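Local coordinates for protein ecdysteroid-phosphate phosphatase (Bombyx mori, PDB 3C7T) that removes phosphate from inactive ecdysteroid phosphates such as ecdysone 22-phosphate to release the active hormones, and also has protein tyrosine phosphatase activity, at residues A[84-89]-A[187-192]; A[7-12]-A[193-198]. All coordinates share one frame; numbering follows the deposited sequence.

Contact 1: A[84-89]-A[187-192]; sequences HVYASP and VIFIGH. With WO4 (tungstate(VI)ion), chain E.
Ser88 OG is gripped by two groups: His192 NE2, 2.9 Å away in a hydrogen bond across the contact, and, more weakly, the backbone N of Ala90. OG stands anti to the backbone N (chi1 160°) and lies at the edge of the imidazole, near its plane. From the other nitrogen of that ring, His192 ND1 donates to tungstate O4 at 2.6 Å in an almost straight bond, again in the ring plane. Engaging both nitrogens fixes the rotation of the ring, which is consistent with Ser88 acting as a second-shell residue that positions His192, an inferred active-site residue, against the oxyanion. Behind this pair, the parallel strands are laced by Ile188 N to His84 O, Tyr86 N to Ile188 O and Ile190 N to Tyr86 O; Ser88 N to Ile190 O, at 3.0 Å, carries the ladder up to the serine itself. On one face of the sheet Val85 CG2 packs on Ile188 CG2 at 3.7 Å. On the other, Tyr86 CB meets Phe189 CD1 at 3.8 Å, and the two side chains run side by side with their ring planes at 42°. Helix 91-104 covers the Ile188 and Ile190 face through Phe100 and Ala97, helix 162-179 covers Phe189 through Met173 and Ala176, and strands 112-114 and 5-11 flank the pair within the sheet.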
# COMPACT_ATOMS: atom_id res chain seq x y z
N HIS A 84 9.83 -19.58 -13.99
CA HIS A 84 11.25 -19.23 -13.91
C HIS A 84 11.38 -17.78 -13.46
O HIS A 84 11.01 -16.87 -14.19
CB HIS A 84 11.91 -19.44 -15.27
CG HIS A 84 11.65 -20.80 -15.85
ND1 HIS A 84 10.79 -21.00 -16.91
CD2 HIS A 84 12.12 -22.02 -15.51
CE1 HIS A 84 10.76 -22.28 -17.22
NE2 HIS A 84 11.56 -22.93 -16.38
N VAL A 85 11.92 -17.61 -12.25
CA VAL A 85 11.97 -16.31 -11.58
C VAL A 85 13.43 -15.97 -11.28
O VAL A 85 14.12 -16.72 -10.57
CB VAL A 85 11.12 -16.31 -10.28
CG1 VAL A 85 11.22 -14.97 -9.56
CG2 VAL A 85 9.66 -16.64 -10.58
N TYR A 86 13.88 -14.87 -11.86
CA TYR A 86 15.25 -14.38 -11.70
C TYR A 86 15.20 -13.00 -11.05
O TYR A 86 14.39 -12.16 -11.45
CB TYR A 86 15.97 -14.30 -13.05
CG TYR A 86 16.02 -15.63 -13.78
CD1 TYR A 86 14.93 -16.06 -14.54
CD2 TYR A 86 17.14 -16.46 -13.69
CE1 TYR A 86 14.97 -17.29 -15.20
CE2 TYR A 86 17.19 -17.70 -14.36
CZ TYR A 86 16.09 -18.10 -15.11
OH TYR A 86 16.10 -19.30 -15.77
N ALA A 87 16.05 -12.77 -10.05
CA ALA A 87 16.07 -11.50 -9.34
C ALA A 87 17.49 -10.97 -9.21
O ALA A 87 18.43 -11.73 -8.97
CB ALA A 87 15.46 -11.64 -7.98
N SER A 88 17.63 -9.65 -9.37
CA SER A 88 18.88 -8.98 -9.05
C SER A 88 19.21 -9.29 -7.59
O SER A 88 18.32 -9.52 -6.81
CB SER A 88 18.67 -7.47 -9.21
OG SER A 88 19.66 -6.76 -8.51
N PRO A 89 20.51 -9.34 -7.23
CA PRO A 89 20.84 -9.71 -5.85
C PRO A 89 20.56 -8.61 -4.79
O PRO A 89 20.71 -8.89 -3.59
CB PRO A 89 22.34 -10.05 -5.93
CG PRO A 89 22.83 -9.23 -7.06
CD PRO A 89 21.72 -9.13 -8.05
N VAL A 187 8.70 -16.65 -17.87
CA VAL A 187 9.89 -16.14 -17.19
C VAL A 187 9.62 -14.72 -16.68
O VAL A 187 8.93 -13.94 -17.34
CB VAL A 187 11.09 -16.09 -18.15
CG1 VAL A 187 12.35 -15.53 -17.46
CG2 VAL A 187 11.38 -17.46 -18.71
N ILE A 188 10.18 -14.40 -15.51
CA ILE A 188 10.19 -13.02 -14.98
C ILE A 188 11.56 -12.62 -14.44
O ILE A 188 12.23 -13.40 -13.73
CB ILE A 188 9.06 -12.75 -13.96
CG1 ILE A 188 8.96 -11.24 -13.66
CG2 ILE A 188 9.23 -13.59 -12.69
CD1 ILE A 188 7.65 -10.81 -12.98
N PHE A 189 12.00 -11.43 -14.85
CA PHE A 189 13.24 -10.82 -14.38
C PHE A 189 12.84 -9.67 -13.45
O PHE A 189 12.15 -8.75 -13.89
CB PHE A 189 14.02 -10.22 -15.54
CG PHE A 189 14.47 -11.24 -16.57
CD1 PHE A 189 15.35 -12.26 -16.20
CD2 PHE A 189 14.03 -11.14 -17.88
CE1 PHE A 189 15.79 -13.20 -17.15
CE2 PHE A 189 14.47 -12.08 -18.85
CZ PHE A 189 15.33 -13.11 -18.46
N ILE A 190 13.23 -9.77 -12.19
CA ILE A 190 12.82 -8.79 -11.18
C ILE A 190 14.04 -8.01 -10.75
O ILE A 190 15.00 -8.57 -10.20
CB ILE A 190 12.10 -9.47 -10.01
CG1 ILE A 190 10.81 -10.10 -10.55
CG2 ILE A 190 11.82 -8.44 -8.88
CD1 ILE A 190 10.11 -11.10 -9.64
N GLY A 191 14.01 -6.72 -11.05
CA GLY A 191 15.23 -5.93 -10.95
C GLY A 191 15.00 -4.45 -10.72
O GLY A 191 14.32 -4.04 -9.78
N HIS A 192 15.59 -3.65 -11.60
CA HIS A 192 15.75 -2.22 -11.42
C HIS A 192 14.96 -1.53 -12.54
O HIS A 192 14.39 -2.21 -13.39
CB HIS A 192 17.26 -1.90 -11.48
CG HIS A 192 18.07 -2.65 -10.46
ND1 HIS A 192 18.17 -2.24 -9.14
CD2 HIS A 192 18.78 -3.79 -10.56
CE1 HIS A 192 18.91 -3.11 -8.47
NE2 HIS A 192 19.31 -4.05 -9.32
W WO4 E . 16.05 1.21 -8.57
O1 WO4 E . 14.99 0.84 -10.14
O2 WO4 E . 17.42 2.38 -9.43
O3 WO4 E . 15.37 2.41 -7.14
O4 WO4 E . 17.15 -0.25 -7.86

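Contact 2: A[7-12]-A[193-198]; sequences VFALRH and AITLDQ. With WO4 (tungstate(VI)ion), chain E.
Arg11 reaches past Ala193 to the bound tungstate, extended from CG to NE. From CB the chain turns CG anti to the backbone N (chi1 -169°), where Arg11 CG lies 3.6 Å from Ala193 N and also sits over one face of the His12 ring, toward its rim. Beyond it, Arg11 CD passes Ala193 CB at 3.9 Å. Next, Arg11 NE donates to tungstate O1 at 2.7 Å, and at the tip Arg11 NH2 bonds tungstate O3 at 3.1 Å, while NH1 makes a weak hydrogen bond to Val225 O. The tungsten lies in the guanidinium plane, at its edge. O1 is gripped a second time by Ala193 N, 2.6 Å away in a bent bond (131° at the hydrogen), so the two segments meet on one oxygen. An alanine in place of Arg11 would strip O1 and O3 of their guanidinium bonds and would probably leave the anion less firmly oriented. His12 NE2 lies 2.5 Å from the tungsten atom W. Tungstate O2 stands on the opposite side of the tungsten, a geometry consistent with in-line attack. Farther along, the contact is apolar: Ala9 CB rests on Leu196 CG at 3.9 Å, and Leu196 CD1 lies 3.7 Å from Ala9 O. Leu196 also packs on Phe256 of the second subunit, while Thr195 OG1 bonds His192 N. The Arg-His pair at the C-terminal end of a central strand, Arg11 its last residue and His12, which forms the phosphohistidine intermediate, just beyond it, is the signature of the histidine phosphatase superfamily, here in the C-terminal PGM-homology domain of the longer protein.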
# COMPACT_ATOMS: atom_id res chain seq x y z
N VAL A 7 7.65 -13.42 -21.33
CA VAL A 7 8.82 -13.01 -20.56
C VAL A 7 8.49 -11.61 -19.99
O VAL A 7 8.07 -10.71 -20.73
CB VAL A 7 10.11 -13.00 -21.40
CG1 VAL A 7 11.27 -12.44 -20.59
CG2 VAL A 7 10.44 -14.43 -21.90
N PHE A 8 8.66 -11.48 -18.68
CA PHE A 8 8.28 -10.25 -17.97
C PHE A 8 9.49 -9.61 -17.35
O PHE A 8 10.47 -10.28 -17.04
CB PHE A 8 7.29 -10.58 -16.85
CG PHE A 8 6.00 -11.15 -17.34
CD1 PHE A 8 5.14 -10.38 -18.11
CD2 PHE A 8 5.63 -12.44 -17.01
CE1 PHE A 8 3.93 -10.89 -18.54
CE2 PHE A 8 4.41 -12.97 -17.45
CZ PHE A 8 3.57 -12.20 -18.21
N ALA A 9 9.41 -8.29 -17.13
CA ALA A 9 10.45 -7.58 -16.40
C ALA A 9 9.72 -6.67 -15.43
O ALA A 9 8.73 -6.01 -15.79
CB ALA A 9 11.33 -6.76 -17.31
N LEU A 10 10.19 -6.67 -14.19
CA LEU A 10 9.50 -5.95 -13.12
C LEU A 10 10.49 -5.12 -12.31
O LEU A 10 11.48 -5.66 -11.81
CB LEU A 10 8.80 -6.98 -12.23
CG LEU A 10 7.99 -6.54 -11.01
CD1 LEU A 10 6.73 -5.77 -11.43
CD2 LEU A 10 7.58 -7.73 -10.21
N ARG A 11 10.24 -3.81 -12.16
CA ARG A 11 11.04 -3.01 -11.21
C ARG A 11 10.65 -3.37 -9.76
O ARG A 11 9.49 -3.72 -9.47
CB ARG A 11 10.85 -1.49 -11.45
CG ARG A 11 11.84 -0.63 -10.68
CD ARG A 11 11.53 0.85 -10.81
NE ARG A 11 12.38 1.63 -9.93
CZ ARG A 11 12.04 2.81 -9.42
NH1 ARG A 11 10.85 3.38 -9.68
NH2 ARG A 11 12.86 3.43 -8.60
N HIS A 12 11.61 -3.26 -8.84
CA HIS A 12 11.35 -3.52 -7.44
C HIS A 12 10.28 -2.53 -6.92
O HIS A 12 10.00 -1.50 -7.55
CB HIS A 12 12.64 -3.31 -6.65
CG HIS A 12 13.22 -1.94 -6.82
ND1 HIS A 12 12.66 -0.82 -6.23
CD2 HIS A 12 14.28 -1.51 -7.54
CE1 HIS A 12 13.37 0.24 -6.58
NE2 HIS A 12 14.35 -0.15 -7.39
N ALA A 193 14.93 -0.19 -12.57
CA ALA A 193 14.16 0.54 -13.59
C ALA A 193 14.65 0.18 -15.00
O ALA A 193 13.84 -0.02 -15.92
CB ALA A 193 14.24 2.05 -13.35
N ILE A 194 15.97 0.03 -15.12
CA ILE A 194 16.65 -0.26 -16.39
C ILE A 194 16.37 -1.69 -16.92
O ILE A 194 16.52 -1.97 -18.13
CB ILE A 194 18.18 0.02 -16.22
CG1 ILE A 194 18.93 0.05 -17.56
CG2 ILE A 194 18.82 -0.96 -15.23
CD1 ILE A 194 18.38 1.03 -18.56
N THR A 195 15.96 -2.59 -16.02
CA THR A 195 15.73 -4.00 -16.35
C THR A 195 14.71 -4.19 -17.48
O THR A 195 14.87 -5.10 -18.33
CB THR A 195 15.29 -4.79 -15.09
OG1 THR A 195 16.33 -4.69 -14.12
CG2 THR A 195 15.02 -6.30 -15.42
N LEU A 196 13.69 -3.33 -17.49
CA LEU A 196 12.65 -3.40 -18.51
C LEU A 196 13.24 -3.15 -19.90
O LEU A 196 13.03 -3.96 -20.82
CB LEU A 196 11.49 -2.44 -18.21
CG LEU A 196 10.47 -2.93 -17.17
CD1 LEU A 196 11.06 -3.10 -15.76
CD2 LEU A 196 9.27 -1.97 -17.13
N ASP A 197 14.00 -2.06 -20.06
CA ASP A 197 14.73 -1.80 -21.32
C ASP A 197 15.80 -2.85 -21.64
O ASP A 197 16.03 -3.19 -22.81
CB ASP A 197 15.35 -0.40 -21.33
CG ASP A 197 14.38 0.67 -21.80
OD1 ASP A 197 13.22 0.34 -22.14
OD2 ASP A 197 14.79 1.86 -21.85
N GLN A 198 16.46 -3.40 -20.61
CA GLN A 198 17.42 -4.50 -20.83
C GLN A 198 16.76 -5.76 -21.41
O GLN A 198 17.30 -6.44 -22.32
CB GLN A 198 18.14 -4.86 -19.54
CG GLN A 198 19.15 -3.83 -19.10
CD GLN A 198 19.81 -4.25 -17.82
OE1 GLN A 198 19.22 -4.16 -16.74
NE2 GLN A 198 21.04 -4.73 -17.93
W WO4 E . 16.05 1.21 -8.57
O1 WO4 E . 14.99 0.84 -10.14
O2 WO4 E . 17.42 2.38 -9.43
O3 WO4 E . 15.37 2.41 -7.14
O4 WO4 E . 17.15 -0.25 -7.86

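In the fold
Both contacts are largely buried, contact 1 wholly so, while contact 2 reaches the dimer interface through Leu196; along the chain, contact 1 is nested within the loop closed by contact 2. Strand 187-191 is followed, after His192, by helix 193-204 and neighbours strand 5-11, where Val187 O and Leu10 O probably bond Phe8 N and Gly191 N. The chemistry of the two contacts differs with place: contact 1 is strand on strand, held by a backbone ladder with apolar packing on both faces, whereas contact 2 sets helix against strand without any direct hydrogen bond. Both end at the tungstate, one bringing His192, the other Arg11, His12 and Ala193; Arg15, Arg92 and Lys224 add further bonds.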